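Local coordinates for protein NURA (Sulfolobus solfataricus, PDB 2YGK) that is a manganese-dependent nuclease of DNA double-strand break repair that probably acts with HerA to resect the 5' strand of DNA ends, at residues A[112-117]-A[160-165]; A[138-143]-A[184-189]; A[68-73]-A[102-107]. One frame throughout, in Å; residues are numbered along the deposited sequence.

Interaction 1 of 3, residues A[112-117]-A[160-165]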
# COMPACT_ATOMS: atom_id res chain seq x y z
N MSE A 112 0.64 12.36 -9.67
CA MSE A 112 -0.53 12.04 -10.47
C MSE A 112 -1.66 13.04 -10.16
O MSE A 112 -2.23 13.60 -11.08
CB MSE A 112 -0.96 10.60 -10.22
CG MSE A 112 -2.22 10.15 -10.99
SE MSE A 112 -3.01 8.53 -10.17
CE MSE A 112 -3.22 9.32 -8.38
N GLU A 113 -1.93 13.29 -8.89
CA GLU A 113 -2.97 14.23 -8.50
C GLU A 113 -2.71 15.63 -9.10
O GLU A 113 -3.59 16.26 -9.67
CB GLU A 113 -3.14 14.20 -6.96
CG GLU A 113 -4.20 13.06 -6.47
CD GLU A 113 -3.70 12.06 -5.34
OE1 GLU A 113 -2.69 12.37 -4.64
OE2 GLU A 113 -4.34 10.98 -5.16
N ALA A 114 -1.46 16.09 -9.04
CA ALA A 114 -1.05 17.30 -9.72
C ALA A 114 -1.51 17.40 -11.18
O ALA A 114 -2.01 18.45 -11.59
CB ALA A 114 0.45 17.43 -9.65
N LEU A 115 -1.39 16.33 -11.96
CA LEU A 115 -1.72 16.38 -13.38
C LEU A 115 -3.22 16.43 -13.59
O LEU A 115 -3.72 17.13 -14.49
CB LEU A 115 -1.14 15.20 -14.14
CG LEU A 115 0.39 15.12 -14.23
CD1 LEU A 115 0.79 13.81 -14.93
CD2 LEU A 115 0.99 16.31 -14.95
N GLU A 116 -3.96 15.68 -12.77
CA GLU A 116 -5.41 15.74 -12.77
C GLU A 116 -5.84 17.18 -12.54
O GLU A 116 -6.50 17.78 -13.38
CB GLU A 116 -6.02 14.86 -11.67
CG GLU A 116 -5.95 13.41 -11.97
CD GLU A 116 -6.35 12.50 -10.81
OE1 GLU A 116 -7.45 12.59 -10.30
OE2 GLU A 116 -5.55 11.65 -10.42
N LEU A 117 -5.44 17.73 -11.40
CA LEU A 117 -5.90 19.06 -11.02
C LEU A 117 -5.45 20.07 -12.04
O LEU A 117 -6.21 20.97 -12.37
CB LEU A 117 -5.39 19.46 -9.65
CG LEU A 117 -5.77 18.59 -8.44
CD1 LEU A 117 -4.89 19.10 -7.29
CD2 LEU A 117 -7.32 18.57 -8.08
N VAL A 160 3.82 26.75 -10.71
CA VAL A 160 3.32 25.44 -11.12
C VAL A 160 4.38 24.70 -11.91
O VAL A 160 4.14 24.23 -13.01
CB VAL A 160 2.01 25.56 -11.94
CG1 VAL A 160 1.46 24.18 -12.28
CG2 VAL A 160 0.96 26.40 -11.19
N ASP A 161 5.56 24.59 -11.32
CA ASP A 161 6.72 24.03 -11.99
C ASP A 161 6.94 22.58 -11.54
O ASP A 161 7.72 22.32 -10.61
CB ASP A 161 7.94 24.91 -11.70
CG ASP A 161 9.15 24.58 -12.58
OD1 ASP A 161 9.07 23.65 -13.43
OD2 ASP A 161 10.20 25.26 -12.40
N LEU A 162 6.26 21.64 -12.19
CA LEU A 162 6.42 20.22 -11.84
C LEU A 162 7.85 19.77 -12.05
O LEU A 162 8.42 19.16 -11.16
CB LEU A 162 5.51 19.32 -12.67
CG LEU A 162 4.07 19.23 -12.22
CD1 LEU A 162 3.36 18.25 -13.12
CD2 LEU A 162 3.97 18.80 -10.77
N ASN A 163 8.41 20.07 -13.22
CA ASN A 163 9.80 19.71 -13.54
C ASN A 163 10.77 20.19 -12.45
O ASN A 163 11.75 19.52 -12.15
CB ASN A 163 10.24 20.27 -14.91
CG ASN A 163 9.70 19.45 -16.09
OD1 ASN A 163 8.50 19.18 -16.18
ND2 ASN A 163 10.59 19.06 -17.00
N GLY A 164 10.47 21.36 -11.88
CA GLY A 164 11.25 21.92 -10.78
C GLY A 164 11.12 21.17 -9.46
O GLY A 164 12.12 20.85 -8.81
N ILE A 165 9.88 20.89 -9.06
CA ILE A 165 9.60 20.20 -7.80
C ILE A 165 10.19 18.80 -7.83
O ILE A 165 10.75 18.33 -6.83
CB ILE A 165 8.08 20.15 -7.51
CG1 ILE A 165 7.55 21.55 -7.16
CG2 ILE A 165 7.77 19.20 -6.38
CD1 ILE A 165 6.04 21.65 -7.14
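Leu162 presents its two methyl groups to two consecutive residues of the helix opposite, Ala114 and Leu115. The fork is divided cleanly: CD2 of Leu162 rests against CB of Ala114 at 3.9 Å, while CD1 of Leu162 meets CD2 of Leu115 at 3.6 Å. The closer pair joins the ends of two leucines whose side chains cross at a slant, methyl to methyl. The Ala114 pair is different, because the CB methyl of Ala114, one bond from the backbone, is met by the end of a longer side chain.

In Leu162, CG stands anti to the carbonyl carbon (chi1 -80°), and with chi2 extended (-178°) the two methyls end at the neighbouring helix. The CB of both Leu162 and Ala114 is aimed at the partner segment. The CB of Leu115 is directed less squarely, and it is the far end of this side chain that closes the gap.

No hydrogen bond links the two segments, and all the touching atoms are carbon, so the contact is purely apolar and small, with 105 Å² buried in total. The backbones stay well apart, since the nearest CA pair, Ala114 and Leu162, is 8.3 Å from atom to atom. Leu162 opens its helix just after a tight link: Val160, with positive phi, ends the preceding helix in a Schellman motif, and Asp161 is the N-cap of the next, its OD1 accepting a weak bond from Gly164 N at 3.1 Å.

The manganese ion is about 11 Å from the Leu115 side chain. Leu162 also touches Leu181 of helix 171-193, and Leu115 packs on Val74 and Ala76 of strand 70-82. Helix 104-123 thus lies between the central sheet and an outer helical layer, an alpha-on-beta layering consistent with the RNase H-like fold.

Interaction 2 of 3, residues A[138-143]-A[184-189]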
# COMPACT_ATOMS: atom_id res chain seq x y z
N LYS A 138 -9.77 14.27 0.47
CA LYS A 138 -8.58 13.51 0.12
C LYS A 138 -7.66 14.25 -0.86
O LYS A 138 -6.45 14.17 -0.74
CB LYS A 138 -8.90 12.07 -0.34
CG LYS A 138 -8.81 11.01 0.84
CD LYS A 138 -9.49 9.65 0.54
CE LYS A 138 -9.83 8.85 1.83
NZ LYS A 138 -11.03 7.92 1.68
N LYS A 139 -8.24 14.98 -1.81
CA LYS A 139 -7.46 15.73 -2.81
C LYS A 139 -6.67 16.88 -2.18
O LYS A 139 -5.57 17.21 -2.64
CB LYS A 139 -8.37 16.30 -3.89
CG LYS A 139 -9.02 15.27 -4.79
CD LYS A 139 -8.10 14.82 -5.91
CE LYS A 139 -8.43 13.41 -6.43
NZ LYS A 139 -9.06 13.46 -7.78
N ILE A 140 -7.26 17.48 -1.15
CA ILE A 140 -6.62 18.55 -0.41
C ILE A 140 -5.42 18.07 0.37
O ILE A 140 -4.48 18.81 0.53
CB ILE A 140 -7.61 19.19 0.58
CG1 ILE A 140 -8.41 20.28 -0.12
CG2 ILE A 140 -6.87 19.76 1.81
CD1 ILE A 140 -9.18 21.12 0.83
N GLY A 141 -5.47 16.83 0.86
CA GLY A 141 -4.34 16.23 1.56
C GLY A 141 -4.26 16.74 2.98
O GLY A 141 -5.11 17.53 3.39
N ASN A 142 -3.25 16.28 3.73
CA ASN A 142 -3.07 16.69 5.13
C ASN A 142 -2.39 18.03 5.25
O ASN A 142 -1.98 18.62 4.27
CB ASN A 142 -2.24 15.64 5.91
CG ASN A 142 -2.96 14.29 6.07
OD1 ASN A 142 -4.20 14.20 6.00
ND2 ASN A 142 -2.17 13.23 6.30
N LYS A 143 -2.26 18.50 6.48
CA LYS A 143 -1.65 19.78 6.79
C LYS A 143 -0.11 19.70 6.60
O LYS A 143 0.50 18.68 6.93
CB LYS A 143 -2.04 20.16 8.22
CG LYS A 143 -3.59 20.08 8.48
CD LYS A 143 -4.03 20.80 9.78
CE LYS A 143 -5.56 20.90 9.88
NZ LYS A 143 -6.00 21.85 10.95
N PHE A 184 -2.72 24.32 -3.56
CA PHE A 184 -2.75 25.53 -4.35
C PHE A 184 -3.55 25.32 -5.62
O PHE A 184 -4.34 26.18 -6.00
CB PHE A 184 -1.32 25.97 -4.67
CG PHE A 184 -1.22 27.12 -5.64
CD1 PHE A 184 -1.49 28.43 -5.23
CD2 PHE A 184 -0.82 26.90 -6.95
CE1 PHE A 184 -1.37 29.49 -6.12
CE2 PHE A 184 -0.69 27.97 -7.85
CZ PHE A 184 -0.97 29.26 -7.43
N LEU A 185 -3.39 24.16 -6.25
CA LEU A 185 -4.19 23.79 -7.42
C LEU A 185 -5.69 23.62 -7.15
O LEU A 185 -6.53 24.06 -7.95
CB LEU A 185 -3.61 22.53 -8.04
CG LEU A 185 -2.29 22.80 -8.73
CD1 LEU A 185 -1.66 21.49 -9.15
CD2 LEU A 185 -2.47 23.74 -9.94
N VAL A 186 -6.06 22.95 -6.06
CA VAL A 186 -7.48 22.88 -5.68
C VAL A 186 -7.98 24.29 -5.51
O VAL A 186 -9.06 24.63 -5.98
CB VAL A 186 -7.71 22.13 -4.37
CG1 VAL A 186 -9.10 22.37 -3.85
CG2 VAL A 186 -7.45 20.64 -4.56
N SER A 187 -7.19 25.11 -4.84
CA SER A 187 -7.64 26.47 -4.53
C SER A 187 -7.95 27.31 -5.75
O SER A 187 -8.87 28.12 -5.71
CB SER A 187 -6.60 27.20 -3.68
OG SER A 187 -6.51 26.57 -2.43
N LYS A 188 -7.19 27.13 -6.83
CA LYS A 188 -7.46 27.84 -8.06
C LYS A 188 -8.76 27.33 -8.69
O LYS A 188 -9.56 28.11 -9.18
CB LYS A 188 -6.29 27.72 -9.04
CG LYS A 188 -5.01 28.37 -8.49
CD LYS A 188 -4.38 29.41 -9.44
CE LYS A 188 -5.25 30.67 -9.63
NZ LYS A 188 -5.00 31.74 -8.60
N ILE A 189 -8.95 26.02 -8.64
CA ILE A 189 -10.13 25.39 -9.22
C ILE A 189 -11.42 25.90 -8.54
O ILE A 189 -12.36 26.27 -9.21
CB ILE A 189 -10.01 23.88 -9.15
CG1 ILE A 189 -8.86 23.41 -10.04
CG2 ILE A 189 -11.29 23.22 -9.60
CD1 ILE A 189 -8.40 21.95 -9.77
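The short helix 136-140, which follows the strand bringing manganese ligand Asp133 to the active site, packs its C-terminal end against helix 171-193 where Lys139 and Ile140 meet Val186. Val186 directs its CB at the short helix and offers one methyl to each neighbour. Its CG1 faces Ile140 CG1 at 4.3 Å, and its CG2 lies 4.5 Å from Lys139 CB and 4.4 Å from Lys139 O. At these separations the packing is loose; the Ile140-Val186 pair is apolar, while CG2 also lies near a carbonyl. The segments bury 96 Å² and share no hydrogen bond.

Lys139 splits its duties. Its CB heads toward Val186, but the chain then turns off (chi2 -82°) and carries NZ to Asp133 O, a hydrogen bond, and to Glu116, a salt bridge. The Lys139 side chain comes within about 6 Å of the manganese ion. Ile140 also touches Ile237 and Leu251, and its carbonyl O accepts from Gln183 NE2 of the long helix. Gly141, with positive phi, then takes the chain out of the helix. A lysine apolar at its base and polar at its tip here joins the helical layer to the metal-binding centre of a nuclease domain consistent with the RNase H-like fold.

Interaction 3 of 3, residues A[68-73]-A[102-107]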
# COMPACT_ATOMS: atom_id res chain seq x y z
N ILE A 68 17.88 0.50 -10.39
CA ILE A 68 18.10 1.88 -10.83
C ILE A 68 17.30 2.90 -10.00
O ILE A 68 17.63 4.08 -9.98
CB ILE A 68 17.78 2.05 -12.33
CG1 ILE A 68 18.52 3.24 -12.94
CG2 ILE A 68 16.28 2.20 -12.57
CD1 ILE A 68 19.99 3.03 -13.15
N GLY A 69 16.25 2.43 -9.32
CA GLY A 69 15.44 3.22 -8.42
C GLY A 69 14.00 2.82 -8.59
O GLY A 69 13.73 1.73 -9.06
N ILE A 70 13.07 3.74 -8.25
CA ILE A 70 11.65 3.53 -8.42
C ILE A 70 11.22 4.02 -9.79
O ILE A 70 11.10 5.23 -10.01
CB ILE A 70 10.81 4.29 -7.37
CG1 ILE A 70 11.40 4.13 -5.96
CG2 ILE A 70 9.36 3.80 -7.40
CD1 ILE A 70 11.57 2.69 -5.57
N VAL A 71 10.97 3.09 -10.70
CA VAL A 71 10.57 3.44 -12.05
C VAL A 71 9.08 3.67 -12.06
O VAL A 71 8.34 2.75 -11.80
CB VAL A 71 10.89 2.32 -13.04
CG1 VAL A 71 10.37 2.68 -14.44
CG2 VAL A 71 12.41 2.03 -13.06
N TYR A 72 8.64 4.89 -12.38
CA TYR A 72 7.23 5.23 -12.30
C TYR A 72 6.67 5.80 -13.59
O TYR A 72 7.39 6.26 -14.47
CB TYR A 72 6.99 6.26 -11.21
CG TYR A 72 7.55 7.61 -11.57
CD1 TYR A 72 8.87 7.95 -11.24
CD2 TYR A 72 6.79 8.53 -12.25
CE1 TYR A 72 9.39 9.19 -11.57
CE2 TYR A 72 7.29 9.76 -12.58
CZ TYR A 72 8.60 10.10 -12.24
OH TYR A 72 9.09 11.35 -12.58
N ALA A 73 5.36 5.82 -13.64
CA ALA A 73 4.64 6.36 -14.75
C ALA A 73 3.35 6.90 -14.20
O ALA A 73 2.65 6.22 -13.46
CB ALA A 73 4.38 5.27 -15.76
N ASN A 102 11.19 6.13 1.22
CA ASN A 102 10.05 5.68 2.02
C ASN A 102 8.73 6.31 1.57
O ASN A 102 7.65 5.76 1.85
CB ASN A 102 10.32 6.01 3.50
CG ASN A 102 9.40 5.27 4.45
OD1 ASN A 102 8.35 4.76 4.06
ND2 ASN A 102 9.80 5.23 5.73
N ASP A 103 8.80 7.46 0.89
CA ASP A 103 7.58 8.15 0.44
C ASP A 103 7.43 8.16 -1.09
O ASP A 103 6.61 8.87 -1.63
CB ASP A 103 7.54 9.56 1.03
CG ASP A 103 7.72 9.55 2.54
OD1 ASP A 103 6.98 8.80 3.21
OD2 ASP A 103 8.61 10.28 3.05
N ALA A 104 8.21 7.31 -1.76
CA ALA A 104 8.19 7.21 -3.22
C ALA A 104 6.81 6.89 -3.81
O ALA A 104 6.38 7.52 -4.78
CB ALA A 104 9.21 6.17 -3.67
N GLN A 105 6.10 5.93 -3.22
CA GLN A 105 4.73 5.65 -3.68
C GLN A 105 3.80 6.85 -3.48
O GLN A 105 2.88 7.07 -4.25
CB GLN A 105 4.14 4.41 -2.99
CG GLN A 105 4.90 3.11 -3.31
CD GLN A 105 4.79 2.71 -4.76
OE1 GLN A 105 3.77 2.95 -5.41
NE2 GLN A 105 5.81 2.08 -5.27
N GLU A 106 4.03 7.62 -2.43
CA GLU A 106 3.18 8.74 -2.13
C GLU A 106 3.52 9.92 -3.08
O GLU A 106 2.61 10.55 -3.66
CB GLU A 106 3.34 9.14 -0.65
CG GLU A 106 2.08 9.77 -0.11
CD GLU A 106 2.31 10.66 1.10
OE1 GLU A 106 3.26 10.40 1.87
OE2 GLU A 106 1.49 11.61 1.26
N ARG A 107 4.81 10.17 -3.30
CA ARG A 107 5.18 11.18 -4.27
C ARG A 107 4.60 10.85 -5.63
O ARG A 107 4.17 11.75 -6.34
CB ARG A 107 6.70 11.37 -4.39
CG ARG A 107 7.39 11.53 -3.07
CD ARG A 107 8.72 12.24 -3.15
NE ARG A 107 9.74 11.50 -3.89
CZ ARG A 107 10.35 10.42 -3.45
NH1 ARG A 107 10.02 9.90 -2.26
NH2 ARG A 107 11.27 9.84 -4.21
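Apolar contact comes first: Ile70, at the start of its strand, sets CG1 against CB of Ala104 at 3.8 Å, and both residues direct their CB at the opposite segment. In Ile70, CG1 is anti to the carbonyl carbon (chi1 -45°), and a further bend about CB-CG1 swings the terminal CD1 off to 4.6 Å from Ala104 CB. The methylene, not the chain end, therefore does the touching. With only a methyl at Ala104, its CA lies 7.2 Å from Ile70 CA.

A polar side chain adds a marginal van der Waals contact. Gln105 starts away from the strand, but its folded chain (chi1 -63°, chi2 -67°) brings the amide back, so that NE2 lies 4.5 Å from Ile70 CG2. The polar interaction of that NE2 is a hydrogen bond to Gly63 O, which ties the amide to the neighbouring strand. Asp103 holds the N-cap position without a side-chain capping bond, although its carbonyl O takes Arg107 N at 2.8 Å. Tyr214 of the second subunit is hydrogen-bonded to Ile68 O.

Among aromatic groups, within the strand, Ile70 O lies at the edge of the Tyr72 ring, in its plane. Tyr72 stacks with Phe98, which Arg107 meets in a cation-pi contact.

The start of helix 104-123 is thus laid on strand 70-82, itself bonded between strands 54-65 and 85-98, while helix 171-193 touches Glu106 and Arg107.

How the interactions relate
All three contacts are small, buried, mainly apolar and without hydrogen bonds between their segments. Interaction 2, which joins two helices beside the metal site, is nearest the chain's centre, about 12 Å from it, against 16 Å for interaction 1 and 20 Å for interaction 3, measured from the contact centres. Only interaction 3 includes an exposed touching residue, Gln105, and it lies near the second subunit. Interactions 1 and 3 use helix 104-123 at different points: interaction 3 seats its beginning on the sheet, whereas interaction 1 joins its middle to an outer helix. Interactions 1 and 2 touch through a shared ion pair and the packing of Leu117 CD1 on Leu185 CB (3.7 Å).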